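Local atomic coordinates of putative HTH-type transcriptional regulator ybaQ (Escherichia coli, PDB entry 2EBY), a protein that probably binds DNA through a helix-turn-helix domain of the Cro/C1 type and regulates transcription. Residues A[77-80]-A[81-85]; A[87-90]-A[91-94]; A[94-98]-A[99-103]. One frame throughout, in Å; residues are numbered along the deposited sequence.

Contact 1 of 3, residues A[77-80]-A[81-85]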
loop_
_atom_site.group_PDB
_atom_site.type_symbol
_atom_site.label_atom_id
_atom_site.label_comp_id
_atom_site.label_asym_id
_atom_site.label_seq_id
_atom_site.Cartn_x
_atom_site.Cartn_y
_atom_site.Cartn_z
ATOM N N VAL A 77 -1.744 -2.682 -9.326
ATOM C CA VAL A 77 -0.587 -3.524 -9.595
ATOM C C VAL A 77 -0.367 -4.479 -8.429
ATOM O O VAL A 77 -0.080 -5.658 -8.628
ATOM C CB VAL A 77 0.692 -2.677 -9.798
ATOM C CG1 VAL A 77 1.922 -3.570 -9.801
ATOM C CG2 VAL A 77 0.609 -1.917 -11.109
ATOM N N ASP A 78 -0.504 -3.971 -7.209
ATOM C CA ASP A 78 -0.317 -4.807 -6.030
ATOM C C ASP A 78 -1.316 -5.961 -6.030
ATOM O O ASP A 78 -0.965 -7.098 -5.727
ATOM C CB ASP A 78 -0.469 -3.986 -4.745
ATOM C CG ASP A 78 0.660 -2.974 -4.551
ATOM O OD1 ASP A 78 1.791 -3.223 -5.025
ATOM O OD2 ASP A 78 0.422 -1.933 -3.906
ATOM N N LEU A 79 -2.561 -5.660 -6.378
ATOM C CA LEU A 79 -3.600 -6.673 -6.423
ATOM C C LEU A 79 -3.293 -7.708 -7.494
ATOM O O LEU A 79 -3.452 -8.903 -7.265
ATOM C CB LEU A 79 -4.956 -6.025 -6.692
ATOM C CG LEU A 79 -5.656 -5.533 -5.426
ATOM C CD1 LEU A 79 -6.605 -4.392 -5.746
ATOM C CD2 LEU A 79 -6.396 -6.700 -4.794
ATOM N N TRP A 80 -2.847 -7.247 -8.658
ATOM C CA TRP A 80 -2.509 -8.149 -9.746
ATOM C C TRP A 80 -1.403 -9.113 -9.314
ATOM O O TRP A 80 -1.500 -10.315 -9.549
ATOM C CB TRP A 80 -2.043 -7.356 -10.966
ATOM C CG TRP A 80 -1.687 -8.221 -12.128
ATOM C CD1 TRP A 80 -2.541 -8.740 -13.055
ATOM C CD2 TRP A 80 -0.384 -8.715 -12.455
ATOM N NE1 TRP A 80 -1.850 -9.532 -13.943
ATOM C CE2 TRP A 80 -0.525 -9.536 -13.598
ATOM C CE3 TRP A 80 0.893 -8.552 -11.895
ATOM C CZ2 TRP A 80 0.563 -10.191 -14.191
ATOM C CZ3 TRP A 80 1.978 -9.207 -12.486
ATOM C CH2 TRP A 80 1.801 -10.016 -13.623
ATOM N N GLU A 81 -0.360 -8.586 -8.675
ATOM C CA GLU A 81 0.761 -9.413 -8.230
ATOM C C GLU A 81 0.361 -10.545 -7.294
ATOM O O GLU A 81 0.911 -11.642 -7.384
ATOM C CB GLU A 81 1.831 -8.560 -7.546
ATOM C CG GLU A 81 2.399 -7.463 -8.429
ATOM C CD GLU A 81 3.540 -6.706 -7.773
ATOM O OE1 GLU A 81 3.471 -6.473 -6.546
ATOM O OE2 GLU A 81 4.499 -6.330 -8.484
ATOM N N VAL A 82 -0.576 -10.284 -6.385
ATOM C CA VAL A 82 -1.020 -11.317 -5.457
ATOM C C VAL A 82 -1.853 -12.359 -6.190
ATOM O O VAL A 82 -1.692 -13.558 -5.970
ATOM C CB VAL A 82 -1.855 -10.721 -4.301
ATOM C CG1 VAL A 82 -2.523 -11.838 -3.506
ATOM C CG2 VAL A 82 -0.957 -9.896 -3.385
ATOM N N GLU A 83 -2.736 -11.894 -7.068
ATOM C CA GLU A 83 -3.608 -12.775 -7.841
ATOM C C GLU A 83 -2.869 -13.698 -8.802
ATOM O O GLU A 83 -3.380 -14.756 -9.165
ATOM C CB GLU A 83 -4.617 -11.946 -8.631
ATOM C CG GLU A 83 -5.768 -11.423 -7.799
ATOM C CD GLU A 83 -6.499 -10.287 -8.480
ATOM O OE1 GLU A 83 -6.381 -10.164 -9.718
ATOM O OE2 GLU A 83 -7.197 -9.522 -7.781
ATOM N N ASN A 84 -1.668 -13.303 -9.210
ATOM C CA ASN A 84 -0.888 -14.102 -10.144
ATOM C C ASN A 84 0.301 -14.826 -9.515
ATOM O O ASN A 84 1.221 -15.269 -10.210
ATOM C CB ASN A 84 -0.441 -13.215 -11.307
ATOM C CG ASN A 84 -1.613 -12.774 -12.174
ATOM O OD1 ASN A 84 -2.117 -13.545 -12.993
ATOM N ND2 ASN A 84 -2.064 -11.537 -11.982
ATOM N N ASN A 85 0.271 -14.943 -8.194
ATOM C CA ASN A 85 1.305 -15.648 -7.456
ATOM C C ASN A 85 0.626 -16.943 -7.026
ATOM O O ASN A 85 -0.193 -16.948 -6.106
ATOM C CB ASN A 85 1.729 -14.845 -6.232
ATOM C CG ASN A 85 2.843 -15.512 -5.460
ATOM O OD1 ASN A 85 2.804 -16.713 -5.215
ATOM N ND2 ASN A 85 3.836 -14.734 -5.060
#
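At the C-terminal end of helix 67-83, Trp80 and Asn84 close the last turn by pairing an indole face with a carboxamide. Asn84 is the first residue to leave helical geometry. Its CG lies anti to its carbonyl carbon (chi1 -68°), a rotation that swings the amide back over the preceding turn. There ND2 donates to Trp80 O at 2.8 Å, arriving from above the carbonyl plane instead of along a lone pair. The same oxygen also accepts a weak bond from Asn84 N, so one carbonyl is gripped twice by one residue. With Trp80 CG anti to its backbone N (chi1 180°), the indole extends beneath this amide, and Asn84 CG sits 3.6 Å above the ring plane, displaced toward the rim. The amide and ring planes are inclined by 39°, so the pair is tilted, not stacked flat. Asn84 ND2 comes as near as 2.8 Å to Trp80 NE1; both are donors, and the exact spacing is doubtful.

Further back, the regular i to i+4 pattern of an alpha-helix holds: Glu81 N donates to Val77 O at 2.9 Å and Glu83 N to Leu79 O at 3.1 Å. Glu81 runs extended back along the helix, its CG 3.1 Å from Val77 O. Its carboxylate then lies beside that of Asp78, with OE1 4.0 Å from Asp78 OD1, a like-charged approach probably eased by the hydrogen bond that Gln74 gives to Asp78 OD1. The neighbouring face belongs to the dimer: Leu79 packs on Phe57 of the second subunit, and Val82 and Asp78 on its Thr53. Trp80 instead rests on Lys7 and Pro8 near the start of its own chain.

Contact 2 of 3, residues A[87-90]-A[91-94]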
loop_
_atom_site.group_PDB
_atom_site.type_symbol
_atom_site.label_atom_id
_atom_site.label_comp_id
_atom_site.label_asym_id
_atom_site.label_seq_id
_atom_site.Cartn_x
_atom_site.Cartn_y
_atom_site.Cartn_z
ATOM N N ARG A 87 1.772 -19.606 -5.448
ATOM C CA ARG A 87 2.058 -20.078 -4.101
ATOM C C ARG A 87 1.071 -19.421 -3.132
ATOM O O ARG A 87 0.510 -20.072 -2.251
ATOM C CB ARG A 87 3.487 -19.711 -3.707
ATOM C CG ARG A 87 3.858 -20.072 -2.272
ATOM C CD ARG A 87 5.140 -19.357 -1.881
ATOM N NE ARG A 87 5.037 -17.937 -2.213
ATOM C CZ ARG A 87 6.076 -17.147 -2.455
ATOM N NH1 ARG A 87 7.310 -17.634 -2.401
ATOM N NH2 ARG A 87 5.880 -15.871 -2.770
ATOM N N THR A 88 0.856 -18.124 -3.314
ATOM C CA THR A 88 -0.051 -17.378 -2.448
ATOM C C THR A 88 -1.504 -17.833 -2.609
ATOM O O THR A 88 -2.229 -17.974 -1.627
ATOM C CB THR A 88 0.025 -15.866 -2.735
ATOM O OG1 THR A 88 1.392 -15.442 -2.692
ATOM C CG2 THR A 88 -0.771 -15.087 -1.690
ATOM N N GLN A 89 -1.921 -18.066 -3.848
ATOM C CA GLN A 89 -3.288 -18.494 -4.123
ATOM C C GLN A 89 -3.655 -19.848 -3.507
ATOM O O GLN A 89 -4.716 -19.994 -2.893
ATOM C CB GLN A 89 -3.527 -18.509 -5.634
ATOM C CG GLN A 89 -3.546 -17.130 -6.273
ATOM C CD GLN A 89 -4.578 -16.216 -5.640
ATOM O OE1 GLN A 89 -5.762 -16.551 -5.571
ATOM N NE2 GLN A 89 -4.133 -15.053 -5.174
ATOM N N GLU A 90 -2.789 -20.839 -3.679
ATOM C CA GLU A 90 -3.054 -22.151 -3.104
ATOM C C GLU A 90 -3.126 -22.017 -1.598
ATOM O O GLU A 90 -3.984 -22.596 -0.943
ATOM C CB GLU A 90 -1.956 -23.145 -3.504
ATOM C CG GLU A 90 -2.115 -23.672 -4.910
ATOM C CD GLU A 90 -3.509 -24.231 -5.147
ATOM O OE1 GLU A 90 -3.952 -25.077 -4.334
ATOM O OE2 GLU A 90 -4.162 -23.827 -6.139
ATOM N N GLU A 91 -2.208 -21.214 -1.082
ATOM C CA GLU A 91 -2.087 -20.918 0.336
ATOM C C GLU A 91 -3.378 -20.280 0.862
ATOM O O GLU A 91 -3.937 -20.702 1.871
ATOM C CB GLU A 91 -0.881 -19.993 0.517
ATOM C CG GLU A 91 -0.374 -19.828 1.896
ATOM C CD GLU A 91 0.977 -19.190 1.863
ATOM O OE1 GLU A 91 1.946 -19.877 1.478
ATOM O OE2 GLU A 91 1.056 -17.997 2.197
ATOM N N LEU A 92 -3.863 -19.280 0.142
ATOM C CA LEU A 92 -5.095 -18.595 0.509
ATOM C C LEU A 92 -6.258 -19.573 0.473
ATOM O O LEU A 92 -7.211 -19.458 1.243
ATOM C CB LEU A 92 -5.383 -17.440 -0.457
ATOM C CG LEU A 92 -4.529 -16.172 -0.371
ATOM C CD1 LEU A 92 -4.811 -15.298 -1.595
ATOM C CD2 LEU A 92 -4.845 -15.428 0.921
ATOM N N GLY A 93 -6.166 -20.544 -0.430
ATOM C CA GLY A 93 -7.209 -21.542 -0.559
ATOM C C GLY A 93 -7.227 -22.519 0.604
ATOM O O GLY A 93 -8.267 -23.104 0.904
ATOM N N ARG A 94 -6.086 -22.692 1.267
ATOM C CA ARG A 94 -5.990 -23.609 2.397
ATOM C C ARG A 94 -6.255 -22.952 3.759
ATOM O O ARG A 94 -6.386 -23.653 4.762
ATOM C CB ARG A 94 -4.610 -24.284 2.410
ATOM C CG ARG A 94 -4.330 -25.165 1.189
ATOM C CD ARG A 94 -5.338 -26.303 1.095
ATOM N NE ARG A 94 -5.505 -26.820 -0.264
ATOM C CZ ARG A 94 -4.760 -27.778 -0.813
ATOM N NH1 ARG A 94 -3.776 -28.350 -0.124
ATOM N NH2 ARG A 94 -5.006 -28.170 -2.058
#
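Thr88 and Leu92, one turn apart on helix 86-94, form the close-packed side of this alpha-helical segment. Leu92 N donates to Thr88 O at 2.7 Å, the shortest of the i to i+4 backbone bonds here, and Leu92 CG lies 3.2 Å from the same oxygen. The two side chains run side by side and point the same way, with Thr88 CG2 4.0 Å from Leu92 CD1. Leu92 CD1 also meets the Gln89 amide, 3.7 Å from Gln89 NE2, a nitrogen itself hydrogen-bonded to Val82 O at the end of the previous helix. Phe57 of the second subunit packs on Leu92, while Glu54 of that subunit lies against Thr88. Cutting Leu92 back to an alanine is likely to open a gap between Thr88 CG2, the Gln89 amide and Phe57 of the second subunit.

The Glu91 side chain, CG anti to the backbone N (chi1 -166°) and extended beyond it, carries OE2 to a salt bridge with Arg58 of the second subunit. On the exposed side the grip is much looser. Glu90 and Arg94 both bend at chi2 and lie alongside each other, their carboxylate and guanidinium planes nearly perpendicular, 86° apart. The salt bridge is long, Glu90 OE1 standing 4.0 Å from Arg94 NH2; because that oxygen lies well out of the guanidinium plane no N-H points at it, and only the charges attract.

Contact 3 of 3, residues A[94-98]-A[99-103]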
loop_
_atom_site.group_PDB
_atom_site.type_symbol
_atom_site.label_atom_id
_atom_site.label_comp_id
_atom_site.label_asym_id
_atom_site.label_seq_id
_atom_site.Cartn_x
_atom_site.Cartn_y
_atom_site.Cartn_z
ATOM N N ARG A 94 -6.086 -22.692 1.267
ATOM C CA ARG A 94 -5.990 -23.609 2.397
ATOM C C ARG A 94 -6.255 -22.952 3.759
ATOM O O ARG A 94 -6.386 -23.653 4.762
ATOM C CB ARG A 94 -4.610 -24.284 2.410
ATOM C CG ARG A 94 -4.330 -25.165 1.189
ATOM C CD ARG A 94 -5.338 -26.303 1.095
ATOM N NE ARG A 94 -5.505 -26.820 -0.264
ATOM C CZ ARG A 94 -4.760 -27.778 -0.813
ATOM N NH1 ARG A 94 -3.776 -28.350 -0.124
ATOM N NH2 ARG A 94 -5.006 -28.170 -2.058
ATOM N N ILE A 95 -6.346 -21.622 3.798
ATOM C CA ILE A 95 -6.589 -20.905 5.054
ATOM C C ILE A 95 -7.954 -21.169 5.698
ATOM O O ILE A 95 -8.998 -21.053 5.054
ATOM C CB ILE A 95 -6.456 -19.373 4.868
ATOM C CG1 ILE A 95 -4.980 -18.977 4.822
ATOM C CG2 ILE A 95 -7.167 -18.640 6.002
ATOM C CD1 ILE A 95 -4.753 -17.489 4.662
ATOM N N GLU A 96 -7.929 -21.497 6.984
ATOM C CA GLU A 96 -9.144 -21.756 7.748
ATOM C C GLU A 96 -9.655 -20.439 8.333
ATOM O O GLU A 96 -8.884 -19.660 8.898
ATOM C CB GLU A 96 -8.853 -22.750 8.879
ATOM C CG GLU A 96 -9.997 -22.950 9.863
ATOM C CD GLU A 96 -9.672 -23.987 10.934
ATOM O OE1 GLU A 96 -8.538 -23.985 11.454
ATOM O OE2 GLU A 96 -10.556 -24.798 11.267
ATOM N N THR A 97 -10.956 -20.197 8.201
ATOM C CA THR A 97 -11.552 -18.970 8.714
ATOM C C THR A 97 -11.670 -19.031 10.237
ATOM O O THR A 97 -11.584 -20.104 10.831
ATOM C CB THR A 97 -12.947 -18.741 8.114
ATOM O OG1 THR A 97 -13.885 -19.624 8.737
ATOM C CG2 THR A 97 -12.932 -19.023 6.621
ATOM N N VAL A 98 -11.860 -17.878 10.866
ATOM C CA VAL A 98 -11.983 -17.818 12.314
ATOM C C VAL A 98 -13.307 -18.421 12.792
ATOM O O VAL A 98 -13.400 -18.932 13.906
ATOM C CB VAL A 98 -11.872 -16.361 12.812
ATOM C CG1 VAL A 98 -13.170 -15.612 12.560
ATOM C CG2 VAL A 98 -11.513 -16.342 14.269
ATOM N N ALA A 99 -14.329 -18.356 11.946
ATOM C CA ALA A 99 -15.637 -18.915 12.281
ATOM C C ALA A 99 -15.517 -20.430 12.413
ATOM O O ALA A 99 -16.069 -21.034 13.335
ATOM C CB ALA A 99 -16.645 -18.573 11.200
ATOM N N GLU A 100 -14.803 -21.031 11.467
ATOM C CA GLU A 100 -14.577 -22.466 11.459
ATOM C C GLU A 100 -13.711 -22.844 12.645
ATOM O O GLU A 100 -14.066 -23.730 13.430
ATOM C CB GLU A 100 -13.883 -22.880 10.167
ATOM C CG GLU A 100 -14.786 -22.873 8.954
ATOM C CD GLU A 100 -14.012 -23.036 7.669
ATOM O OE1 GLU A 100 -14.611 -23.465 6.662
ATOM O OE2 GLU A 100 -12.802 -22.724 7.665
ATOM N N TYR A 101 -12.578 -22.161 12.777
ATOM C CA TYR A 101 -11.651 -22.432 13.869
ATOM C C TYR A 101 -12.313 -22.376 15.241
ATOM O O TYR A 101 -12.142 -23.282 16.055
ATOM C CB TYR A 101 -10.481 -21.448 13.854
ATOM C CG TYR A 101 -9.535 -21.660 15.013
ATOM C CD1 TYR A 101 -8.714 -22.787 15.065
ATOM C CD2 TYR A 101 -9.518 -20.782 16.095
ATOM C CE1 TYR A 101 -7.893 -23.031 16.165
ATOM C CE2 TYR A 101 -8.707 -21.014 17.196
ATOM C CZ TYR A 101 -7.901 -22.144 17.229
ATOM O OH TYR A 101 -7.105 -22.394 18.324
ATOM N N LEU A 102 -13.051 -21.306 15.509
ATOM C CA LEU A 102 -13.707 -21.176 16.804
ATOM C C LEU A 102 -14.689 -22.316 17.043
ATOM O O LEU A 102 -14.842 -22.775 18.168
ATOM C CB LEU A 102 -14.432 -19.834 16.911
ATOM C CG LEU A 102 -13.524 -18.611 17.010
ATOM C CD1 LEU A 102 -14.379 -17.373 17.198
ATOM C CD2 LEU A 102 -12.553 -18.772 18.172
ATOM N N ALA A 103 -15.353 -22.773 15.989
ATOM C CA ALA A 103 -16.297 -23.872 16.134
ATOM C C ALA A 103 -15.507 -25.088 16.601
ATOM O O ALA A 103 -15.844 -25.710 17.608
ATOM C CB ALA A 103 -16.974 -24.165 14.814
#
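A chi1 of 76° places Thr97 OG1 between its own backbone N and carbonyl carbon, facing the first turn of the helix, while Glu100, with chi1 at -74° and an extended chain, reaches back toward the threonine. Each side chain thereby meets the other residue's backbone amide. Glu100 N donates to Thr97 OG1 at 3.2 Å, and Thr97 N donates to Glu100 OE2, also at 3.2 Å, reaching that oxygen on its anti side and somewhat out of the carboxylate plane. Thr97 OG1 gives the same OE2 a weak third bond of 3.5 Å.

This reciprocal pair is a capping box, with Thr97 as the N-cap of helix 98-107; it satisfies an early helix N-H and probably restrains the rotation of both side chains. Main-chain bonding starts at once, Tyr101 N to Thr97 O at 3.0 Å. Just before the cap, the Glu96 side chain crosses that of Tyr101 at about a right angle, bringing Glu96 OE1 to the ring edge, 3.8 Å from Tyr101 CD1; Glu96 OE2 forms a salt bridge with Arg104, further along the helix. The hydroxyl of Tyr101 is hydrogen-bonded to Glu29 of the second subunit, whose Leu33 packs against Tyr101. Alongside the box, Val98 and Leu102 lie side by side and point the same way, with Val98 CG2 4.1 Å from Leu102 CG.

In the fold
The three contacts follow one another along the C-terminal half of the chain, on helix 67-83, helix 86-94 and the start of helix 98-107. Contacts 1 and 2 have centres about 13 Å apart and touch where the two helices meet; contacts 2 and 3, their centres about 15 Å apart, share Arg94. The centres of contacts 1 and 3 are about 24 Å apart and the two do not touch. All lie on one side of the chain's centre, progressively farther from it, and all touch the second subunit. The helices thus form an arm reaching along the partner, where contacts 2 and 3 meet residues of its predicted helix-turn-helix motif, consistent with a dimeric DNA-binding protein.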